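Local coordinates for protein beta-catenin homolog sys-1 (Caenorhabditis elegans, PDB 3C2G) that acts as a transcription coregulator in the Wnt asymmetry pathway, binding the TCF factor POP-1 directly and activating or repressing target genes, at residues A[139-144]-A[191-196]; A[236-241]-A[254-259]; A[262-267]-A[287-292]. All coordinates share one frame; numbering follows the deposited sequence.

Contact 1 (A[139-144]-A[191-196]); sequences QVFQIF and FIIFRF
I193 reaches from helix 189-198 to F144 on helix 134-150, and this pair carries most of the contact. The methyl CD1 of I193 lies 3.8 Å from F144 CG and also 3.8 Å from F144 CB. It therefore meets the root of the phenylalanine side chain and approaches the ring obliquely. I193 CG1, one bond nearer the backbone, lies 4.0 Å from F144 CB. Two torsions give I193 its reach: CG1 stands beside the backbone N (chi1 -61°), and CD1 points on, nearly anti to CA (chi2 155°), which carries the methyl across to F144. The two helices belong to the armadillo domain of this beta-catenin, a superhelix of stacked helices, and are joined here by carbon contacts with no hydrogen bond between the segments. F141, one turn before F144, adds a looser touch. Its CD1 is 4.4 Å from I193 CD1, and the methyl lies at the ring edge, near the ring plane. The tip of I193 is thus shared between two aromatic rings. All three residues are buried. L164 of helix 154-164 also packs on F144, while I123 and N187 from loops lie against F141.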
loop_
_atom_site.group_PDB
_atom_site.type_symbol
_atom_site.label_atom_id
_atom_site.label_comp_id
_atom_site.label_asym_id
_atom_site.label_seq_id
_atom_site.Cartn_x
_atom_site.Cartn_y
_atom_site.Cartn_z
ATOM N N GLN A 139 20.455 -16.003 -20.853
ATOM C CA GLN A 139 19.886 -17.314 -20.637
ATOM C C GLN A 139 19.756 -17.665 -19.155
ATOM O O GLN A 139 18.778 -18.280 -18.745
ATOM C CB GLN A 139 20.739 -18.347 -21.350
ATOM C CG GLN A 139 19.928 -19.500 -21.841
ATOM C CD GLN A 139 20.483 -20.082 -23.095
ATOM O OE1 GLN A 139 21.700 -20.314 -23.214
ATOM N NE2 GLN A 139 19.595 -20.345 -24.054
ATOM N N VAL A 140 20.739 -17.272 -18.356
ATOM C CA VAL A 140 20.665 -17.481 -16.921
ATOM C C VAL A 140 19.544 -16.642 -16.263
ATOM O O VAL A 140 18.861 -17.124 -15.352
ATOM C CB VAL A 140 22.024 -17.223 -16.262
ATOM C CG1 VAL A 140 21.908 -17.255 -14.739
ATOM C CG2 VAL A 140 23.051 -18.258 -16.751
ATOM N N PHE A 141 19.341 -15.411 -16.743
ATOM C CA PHE A 141 18.192 -14.603 -16.298
ATOM C C PHE A 141 16.866 -15.275 -16.615
ATOM O O PHE A 141 15.949 -15.214 -15.810
ATOM C CB PHE A 141 18.217 -13.173 -16.867
ATOM C CG PHE A 141 19.209 -12.270 -16.186
ATOM C CD1 PHE A 141 19.103 -11.996 -14.825
ATOM C CD2 PHE A 141 20.241 -11.690 -16.900
ATOM C CE1 PHE A 141 20.008 -11.162 -14.193
ATOM C CE2 PHE A 141 21.150 -10.869 -16.281
ATOM C CZ PHE A 141 21.035 -10.599 -14.916
ATOM N N GLN A 142 16.762 -15.921 -17.774
ATOM C CA GLN A 142 15.546 -16.686 -18.096
ATOM C C GLN A 142 15.333 -17.915 -17.193
ATOM O O GLN A 142 14.194 -18.300 -16.922
ATOM C CB GLN A 142 15.552 -17.122 -19.552
ATOM C CG GLN A 142 15.067 -16.072 -20.530
ATOM C CD GLN A 142 15.436 -16.432 -21.952
ATOM O OE1 GLN A 142 14.680 -17.118 -22.649
ATOM N NE2 GLN A 142 16.624 -16.005 -22.382
ATOM N N ILE A 143 16.428 -18.524 -16.741
ATOM C CA ILE A 143 16.369 -19.698 -15.877
ATOM C C ILE A 143 15.846 -19.306 -14.490
ATOM O O ILE A 143 14.977 -19.983 -13.938
ATOM C CB ILE A 143 17.762 -20.391 -15.792
ATOM C CG1 ILE A 143 18.053 -21.169 -17.085
ATOM C CG2 ILE A 143 17.871 -21.287 -14.568
ATOM C CD1 ILE A 143 19.553 -21.400 -17.343
ATOM N N PHE A 144 16.375 -18.211 -13.942
ATOM C CA PHE A 144 15.873 -17.649 -12.691
ATOM C C PHE A 144 14.405 -17.280 -12.809
ATOM O O PHE A 144 13.602 -17.650 -11.968
ATOM C CB PHE A 144 16.663 -16.415 -12.310
ATOM C CG PHE A 144 17.934 -16.709 -11.598
ATOM C CD1 PHE A 144 17.919 -17.294 -10.346
ATOM C CD2 PHE A 144 19.153 -16.368 -12.162
ATOM C CE1 PHE A 144 19.113 -17.563 -9.671
ATOM C CE2 PHE A 144 20.353 -16.625 -11.486
ATOM C CZ PHE A 144 20.328 -17.225 -10.239
ATOM N N PHE A 191 14.802 -7.630 -10.986
ATOM C CA PHE A 191 13.737 -7.285 -10.054
ATOM C C PHE A 191 13.041 -8.512 -9.501
ATOM O O PHE A 191 12.814 -8.606 -8.298
ATOM C CB PHE A 191 12.735 -6.314 -10.694
ATOM C CG PHE A 191 13.322 -4.958 -10.969
ATOM C CD1 PHE A 191 13.457 -4.028 -9.944
ATOM C CD2 PHE A 191 13.772 -4.625 -12.248
ATOM C CE1 PHE A 191 14.011 -2.769 -10.188
ATOM C CE2 PHE A 191 14.333 -3.378 -12.506
ATOM C CZ PHE A 191 14.455 -2.442 -11.478
ATOM N N ILE A 192 12.704 -9.451 -10.379
ATOM C CA ILE A 192 12.064 -10.711 -9.976
ATOM C C ILE A 192 12.839 -11.404 -8.855
ATOM O O ILE A 192 12.248 -11.821 -7.866
ATOM C CB ILE A 192 11.891 -11.656 -11.185
ATOM C CG1 ILE A 192 11.038 -10.983 -12.278
ATOM C CG2 ILE A 192 11.280 -12.981 -10.759
ATOM C CD1 ILE A 192 9.635 -10.523 -11.820
ATOM N N ILE A 193 14.160 -11.463 -8.991
ATOM C CA ILE A 193 15.028 -12.118 -8.022
ATOM C C ILE A 193 15.092 -11.370 -6.684
ATOM O O ILE A 193 14.957 -11.983 -5.627
ATOM C CB ILE A 193 16.456 -12.325 -8.598
ATOM C CG1 ILE A 193 16.399 -13.223 -9.835
ATOM C CG2 ILE A 193 17.378 -12.918 -7.548
ATOM C CD1 ILE A 193 17.535 -13.030 -10.793
ATOM N N PHE A 194 15.312 -10.058 -6.728
ATOM C CA PHE A 194 15.226 -9.220 -5.528
ATOM C C PHE A 194 13.887 -9.399 -4.823
ATOM O O PHE A 194 13.840 -9.655 -3.627
ATOM C CB PHE A 194 15.458 -7.746 -5.852
ATOM C CG PHE A 194 16.887 -7.326 -5.736
ATOM C CD1 PHE A 194 17.572 -7.471 -4.531
ATOM C CD2 PHE A 194 17.552 -6.782 -6.819
ATOM C CE1 PHE A 194 18.908 -7.096 -4.406
ATOM C CE2 PHE A 194 18.891 -6.398 -6.708
ATOM C CZ PHE A 194 19.569 -6.557 -5.496
ATOM N N ARG A 195 12.801 -9.315 -5.571
ATOM C CA ARG A 195 11.495 -9.510 -4.979
ATOM C C ARG A 195 11.437 -10.850 -4.259
ATOM O O ARG A 195 10.916 -10.944 -3.150
ATOM C CB ARG A 195 10.411 -9.428 -6.049
ATOM C CG ARG A 195 8.997 -9.593 -5.520
ATOM C CD ARG A 195 7.971 -9.495 -6.644
ATOM N NE ARG A 195 6.607 -9.548 -6.130
ATOM C CZ ARG A 195 5.891 -8.480 -5.791
ATOM N NH1 ARG A 195 6.409 -7.263 -5.911
ATOM N NH2 ARG A 195 4.655 -8.628 -5.332
ATOM N N PHE A 196 12.002 -11.876 -4.890
ATOM C CA PHE A 196 11.899 -13.243 -4.432
ATOM C C PHE A 196 12.688 -13.512 -3.148
ATOM O O PHE A 196 12.180 -14.169 -2.249
ATOM C CB PHE A 196 12.324 -14.189 -5.572
ATOM C CG PHE A 196 12.304 -15.651 -5.205
ATOM C CD1 PHE A 196 11.098 -16.338 -5.075
ATOM C CD2 PHE A 196 13.499 -16.340 -5.002
ATOM C CE1 PHE A 196 11.077 -17.692 -4.732
ATOM C CE2 PHE A 196 13.492 -17.700 -4.674
ATOM C CZ PHE A 196 12.273 -18.376 -4.534
#

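Contact 2 (A[236-241]-A[254-259]); sequences YRLIAG and AHLIQV
L256 and I239 pack together where helix 224-239 meets helix 251-270, two successive helices of the armadillo domain. The helices run antiparallel and follow each other in the chain, so they form a helical hairpin. L256 can be followed outward from its backbone. Its CB meets the methyl CG2 of I239 at 3.5 Å, a close approach. CG carries the chain onward beside the backbone N (chi1 -72°). The methyl CD1 then ends between two residues, 3.7 Å from I239 CG2 and 3.8 Å from L238 CB. It also lies 4.2 Å from L238 CD1. L256 and I239 lie alongside each other, pointing opposite ways, whereas L256 and L238 run at a slant to one another. I239 uses both of its branches. CG1 is flanked by both N and C of its own backbone (chi1 69°), which turns CG2 to L256 and sends the longer branch to I257. I239, L256 and I257 are buried, while L238 lies at the exposed border. Outside the two segments, H182 and P183 touch L238, and Y295 touches I239. S235, one turn before I239, also packs on L256. The I239 and I257 side chains are nearly perpendicular, with I239 CD1 4.2 Å from I257 CG1.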
loop_
_atom_site.group_PDB
_atom_site.type_symbol
_atom_site.label_atom_id
_atom_site.label_comp_id
_atom_site.label_asym_id
_atom_site.label_seq_id
_atom_site.Cartn_x
_atom_site.Cartn_y
_atom_site.Cartn_z
ATOM N N TYR A 236 14.263 8.493 -15.592
ATOM C CA TYR A 236 13.413 9.639 -15.878
ATOM C C TYR A 236 14.135 10.598 -16.818
ATOM O O TYR A 236 13.566 11.071 -17.793
ATOM C CB TYR A 236 12.946 10.375 -14.618
ATOM C CG TYR A 236 12.123 11.575 -14.993
ATOM C CD1 TYR A 236 10.833 11.423 -15.514
ATOM C CD2 TYR A 236 12.652 12.856 -14.903
ATOM C CE1 TYR A 236 10.085 12.520 -15.914
ATOM C CE2 TYR A 236 11.913 13.958 -15.283
ATOM C CZ TYR A 236 10.629 13.785 -15.787
ATOM O OH TYR A 236 9.897 14.891 -16.167
ATOM N N ARG A 237 15.402 10.849 -16.540
ATOM C CA ARG A 237 16.162 11.754 -17.363
ATOM C C ARG A 237 16.150 11.365 -18.834
ATOM O O ARG A 237 16.166 12.235 -19.692
ATOM C CB ARG A 237 17.596 11.867 -16.860
ATOM C CG ARG A 237 17.752 12.875 -15.739
ATOM C CD ARG A 237 19.183 12.988 -15.303
ATOM N NE ARG A 237 19.447 14.338 -14.816
ATOM C CZ ARG A 237 20.658 14.831 -14.566
ATOM N NH1 ARG A 237 21.744 14.081 -14.745
ATOM N NH2 ARG A 237 20.779 16.079 -14.132
ATOM N N LEU A 238 16.110 10.067 -19.120
ATOM C CA LEU A 238 16.226 9.599 -20.495
ATOM C C LEU A 238 14.893 9.544 -21.217
ATOM O O LEU A 238 14.845 9.610 -22.445
ATOM C CB LEU A 238 16.902 8.231 -20.545
ATOM C CG LEU A 238 18.387 8.209 -20.164
ATOM C CD1 LEU A 238 18.814 6.774 -19.837
ATOM C CD2 LEU A 238 19.267 8.809 -21.244
ATOM N N ILE A 239 13.812 9.421 -20.458
ATOM C CA ILE A 239 12.488 9.367 -21.055
ATOM C C ILE A 239 11.800 10.733 -21.077
ATOM O O ILE A 239 10.836 10.929 -21.822
ATOM C CB ILE A 239 11.578 8.318 -20.372
ATOM C CG1 ILE A 239 11.190 8.732 -18.961
ATOM C CG2 ILE A 239 12.232 6.949 -20.369
ATOM C CD1 ILE A 239 10.000 7.977 -18.427
ATOM N N ALA A 240 12.326 11.674 -20.287
ATOM C CA ALA A 240 11.637 12.924 -19.966
ATOM C C ALA A 240 11.123 13.671 -21.191
ATOM O O ALA A 240 9.939 14.036 -21.245
ATOM C CB ALA A 240 12.505 13.823 -19.114
ATOM N N GLY A 241 11.990 13.889 -22.170
ATOM C CA GLY A 241 11.563 14.570 -23.385
ATOM C C GLY A 241 10.828 13.701 -24.410
ATOM O O GLY A 241 10.268 14.230 -25.372
ATOM N N ALA A 254 9.771 1.865 -23.630
ATOM C CA ALA A 254 8.963 0.880 -22.904
ATOM C C ALA A 254 9.770 0.229 -21.802
ATOM O O ALA A 254 9.250 -0.062 -20.734
ATOM C CB ALA A 254 8.419 -0.181 -23.841
ATOM N N HIS A 255 11.046 0.009 -22.062
ATOM C CA HIS A 255 11.886 -0.706 -21.123
ATOM C C HIS A 255 12.209 0.184 -19.924
ATOM O O HIS A 255 12.234 -0.277 -18.789
ATOM C CB HIS A 255 13.167 -1.193 -21.809
ATOM C CG HIS A 255 14.203 -1.684 -20.850
ATOM N ND1 HIS A 255 15.291 -0.921 -20.475
ATOM C CD2 HIS A 255 14.291 -2.838 -20.149
ATOM C CE1 HIS A 255 16.012 -1.594 -19.594
ATOM N NE2 HIS A 255 15.431 -2.761 -19.383
ATOM N N LEU A 256 12.469 1.459 -20.192
ATOM C CA LEU A 256 12.790 2.407 -19.135
ATOM C C LEU A 256 11.585 2.708 -18.248
ATOM O O LEU A 256 11.732 2.817 -17.045
ATOM C CB LEU A 256 13.400 3.675 -19.711
ATOM C CG LEU A 256 14.837 3.552 -20.245
ATOM C CD1 LEU A 256 15.271 4.839 -20.910
ATOM C CD2 LEU A 256 15.862 3.141 -19.174
ATOM N N ILE A 257 10.395 2.799 -18.837
ATOM C CA ILE A 257 9.187 3.031 -18.065
ATOM C C ILE A 257 9.021 1.880 -17.104
ATOM O O ILE A 257 8.773 2.072 -15.904
ATOM C CB ILE A 257 7.942 3.169 -18.972
ATOM C CG1 ILE A 257 7.901 4.573 -19.600
ATOM C CG2 ILE A 257 6.636 2.889 -18.191
ATOM C CD1 ILE A 257 6.883 4.720 -20.728
ATOM N N GLN A 258 9.181 0.676 -17.645
ATOM C CA GLN A 258 9.055 -0.562 -16.875
ATOM C C GLN A 258 10.125 -0.626 -15.777
ATOM O O GLN A 258 9.840 -1.062 -14.669
ATOM C CB GLN A 258 9.106 -1.775 -17.815
ATOM C CG GLN A 258 8.130 -2.917 -17.469
ATOM C CD GLN A 258 6.637 -2.509 -17.439
ATOM O OE1 GLN A 258 6.158 -1.723 -18.273
ATOM N NE2 GLN A 258 5.900 -3.061 -16.473
ATOM N N VAL A 259 11.336 -0.168 -16.072
ATOM C CA VAL A 259 12.373 -0.070 -15.056
ATOM C C VAL A 259 11.942 0.845 -13.887
ATOM O O VAL A 259 12.181 0.532 -12.720
ATOM C CB VAL A 259 13.710 0.428 -15.643
ATOM C CG1 VAL A 259 14.648 0.912 -14.524
ATOM C CG2 VAL A 259 14.378 -0.665 -16.453
#

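Contact 3 (A[262-267]-A[287-292]); sequences RTFDLL and GAITTV
F264 turns its ring to I289 and V292 with CG beside its backbone N and anti to the carbonyl carbon (chi1 -73°). V292 answers from the opposite direction. Its CG1 is anti to its own backbone N (chi1 164°), which brings that methyl to the CZ end of the ring. The far end of the ring does the touching. F264 CZ lies 3.7 Å from V292 CG1 and 4.2 Å from V292 CB, and F264 CE2 lies 4.2 Å from V292 CG1. On the other rim, F264 CE1 comes 4.1 Å from I289 CG1, and these two side chains cross at a slant. Both aliphatic groups approach the ring obliquely. The CZ end of F264 thus reaches two residues spaced three apart on helix 285-292. No hydrogen bond links the two segments.

One polar side-chain bond of 287-292 stays inside the helix: the hydroxyl of T291 donates to G287 O, with OG1 and O 2.8 Å apart. The angle at the carbonyl oxygen is 146°, and the donor is tilted out of the carbonyl plane. T291 N binds the same oxygen from the opposite face, at 3.0 Å from G287 O. G287 O is therefore gripped by two donors of one residue.

Other helices complete the core. M232 of helix 224-239 touches both F264 and V292, and L307 of helix 298-311 touches F264 and I289. In armadillo domains the helices of successive repeats stack into a right-handed superhelix with one continuous hydrophobic core. F264, packed against helices 224-239, 285-292 and 298-311, belongs to that core.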
loop_
_atom_site.group_PDB
_atom_site.type_symbol
_atom_site.label_atom_id
_atom_site.label_comp_id
_atom_site.label_asym_id
_atom_site.label_seq_id
_atom_site.Cartn_x
_atom_site.Cartn_y
_atom_site.Cartn_z
ATOM N N ARG A 262 9.050 -1.000 -11.804
ATOM C CA ARG A 262 9.575 -2.049 -10.945
ATOM C C ARG A 262 10.438 -1.493 -9.807
ATOM O O ARG A 262 10.544 -2.104 -8.747
ATOM C CB ARG A 262 10.346 -3.092 -11.768
ATOM C CG ARG A 262 9.452 -3.949 -12.696
ATOM C CD ARG A 262 10.323 -4.919 -13.507
ATOM N NE ARG A 262 9.590 -5.687 -14.516
ATOM C CZ ARG A 262 9.368 -7.000 -14.459
ATOM N NH1 ARG A 262 9.823 -7.720 -13.435
ATOM N NH2 ARG A 262 8.694 -7.597 -15.435
ATOM N N THR A 263 11.061 -0.343 -10.024
ATOM C CA THR A 263 11.772 0.329 -8.943
ATOM C C THR A 263 10.794 0.854 -7.887
ATOM O O THR A 263 11.069 0.737 -6.700
ATOM C CB THR A 263 12.642 1.453 -9.473
ATOM O OG1 THR A 263 13.634 0.894 -10.342
ATOM C CG2 THR A 263 13.330 2.196 -8.344
ATOM N N PHE A 264 9.654 1.397 -8.316
ATOM C CA PHE A 264 8.614 1.794 -7.376
ATOM C C PHE A 264 8.133 0.575 -6.590
ATOM O O PHE A 264 8.016 0.627 -5.367
ATOM C CB PHE A 264 7.412 2.464 -8.079
ATOM C CG PHE A 264 7.673 3.872 -8.600
ATOM C CD1 PHE A 264 8.572 4.726 -7.973
ATOM C CD2 PHE A 264 6.968 4.347 -9.712
ATOM C CE1 PHE A 264 8.774 6.031 -8.453
ATOM C CE2 PHE A 264 7.161 5.647 -10.199
ATOM C CZ PHE A 264 8.063 6.490 -9.569
ATOM N N ASP A 265 7.850 -0.516 -7.292
ATOM C CA ASP A 265 7.382 -1.756 -6.664
ATOM C C ASP A 265 8.393 -2.309 -5.653
ATOM O O ASP A 265 8.012 -2.708 -4.562
ATOM C CB ASP A 265 7.065 -2.808 -7.734
ATOM C CG ASP A 265 6.512 -4.111 -7.143
ATOM O OD1 ASP A 265 5.470 -4.073 -6.442
ATOM O OD2 ASP A 265 7.122 -5.180 -7.376
ATOM N N LEU A 266 9.679 -2.311 -6.006
ATOM C CA LEU A 266 10.718 -2.818 -5.107
ATOM C C LEU A 266 10.876 -1.940 -3.839
ATOM O O LEU A 266 10.866 -2.460 -2.709
ATOM C CB LEU A 266 12.045 -3.010 -5.849
ATOM C CG LEU A 266 13.217 -3.636 -5.089
ATOM C CD1 LEU A 266 12.846 -4.958 -4.402
ATOM C CD2 LEU A 266 14.442 -3.820 -5.999
ATOM N N LEU A 267 10.984 -0.624 -4.017
ATOM C CA LEU A 267 10.950 0.309 -2.877
ATOM C C LEU A 267 9.725 0.114 -1.973
ATOM O O LEU A 267 9.849 0.126 -0.755
ATOM C CB LEU A 267 10.999 1.746 -3.363
ATOM C CG LEU A 267 12.357 2.140 -3.905
ATOM C CD1 LEU A 267 12.197 3.342 -4.794
ATOM C CD2 LEU A 267 13.331 2.364 -2.764
ATOM N N GLY A 287 10.425 13.949 -3.258
ATOM C CA GLY A 287 10.789 14.792 -4.391
ATOM C C GLY A 287 11.075 13.977 -5.650
ATOM O O GLY A 287 10.681 14.361 -6.751
ATOM N N ALA A 288 11.766 12.855 -5.487
ATOM C CA ALA A 288 12.094 11.978 -6.603
ATOM C C ALA A 288 10.828 11.414 -7.262
ATOM O O ALA A 288 10.655 11.504 -8.472
ATOM C CB ALA A 288 13.008 10.865 -6.143
ATOM N N ILE A 289 9.940 10.849 -6.460
ATOM C CA ILE A 289 8.687 10.328 -6.983
ATOM C C ILE A 289 7.892 11.380 -7.760
ATOM O O ILE A 289 7.426 11.113 -8.867
ATOM C CB ILE A 289 7.813 9.744 -5.867
ATOM C CG1 ILE A 289 8.517 8.548 -5.227
ATOM C CG2 ILE A 289 6.462 9.306 -6.414
ATOM C CD1 ILE A 289 7.837 8.089 -3.962
ATOM N N THR A 290 7.755 12.572 -7.188
ATOM C CA THR A 290 6.919 13.591 -7.792
ATOM C C THR A 290 7.519 14.126 -9.083
ATOM O O THR A 290 6.768 14.487 -9.993
ATOM C CB THR A 290 6.509 14.735 -6.803
ATOM O OG1 THR A 290 7.665 15.449 -6.388
ATOM C CG2 THR A 290 5.848 14.165 -5.570
ATOM N N THR A 291 8.851 14.150 -9.176
ATOM C CA THR A 291 9.546 14.526 -10.413
ATOM C C THR A 291 9.245 13.526 -11.534
ATOM O O THR A 291 8.959 13.917 -12.664
ATOM C CB THR A 291 11.080 14.584 -10.214
ATOM O OG1 THR A 291 11.397 15.549 -9.208
ATOM C CG2 THR A 291 11.820 14.975 -11.526
ATOM N N VAL A 292 9.302 12.240 -11.184
ATOM C CA VAL A 292 9.180 11.149 -12.130
ATOM C C VAL A 292 7.763 11.026 -12.657
ATOM O O VAL A 292 7.570 10.762 -13.843
ATOM C CB VAL A 292 9.689 9.812 -11.516
ATOM C CG1 VAL A 292 9.209 8.596 -12.322
ATOM C CG2 VAL A 292 11.221 9.826 -11.427
#

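All three contacts join helices through apolar side chains, and the touching residues are buried except L238 in contact 2. Contact 2 therefore reaches the surface, whereas contacts 1 and 3 are enclosed. Contacts 2 and 3 share helix 251-270, and their centres are about 12 Å apart. Y236, in segment 236-241, packs on V292 of contact 3, its CB 3.7 Å from V292 CG2. Contact 1 uses two other helices, with its centre about 21 Å from each of the other two. Rings take part in contacts 1 and 3, while contact 2 is purely aliphatic. Charge joins the segments of contacts 1 and 3: R195 NH1 and D265 OD2, outside both interfaces, form a 2.6 Å salt bridge.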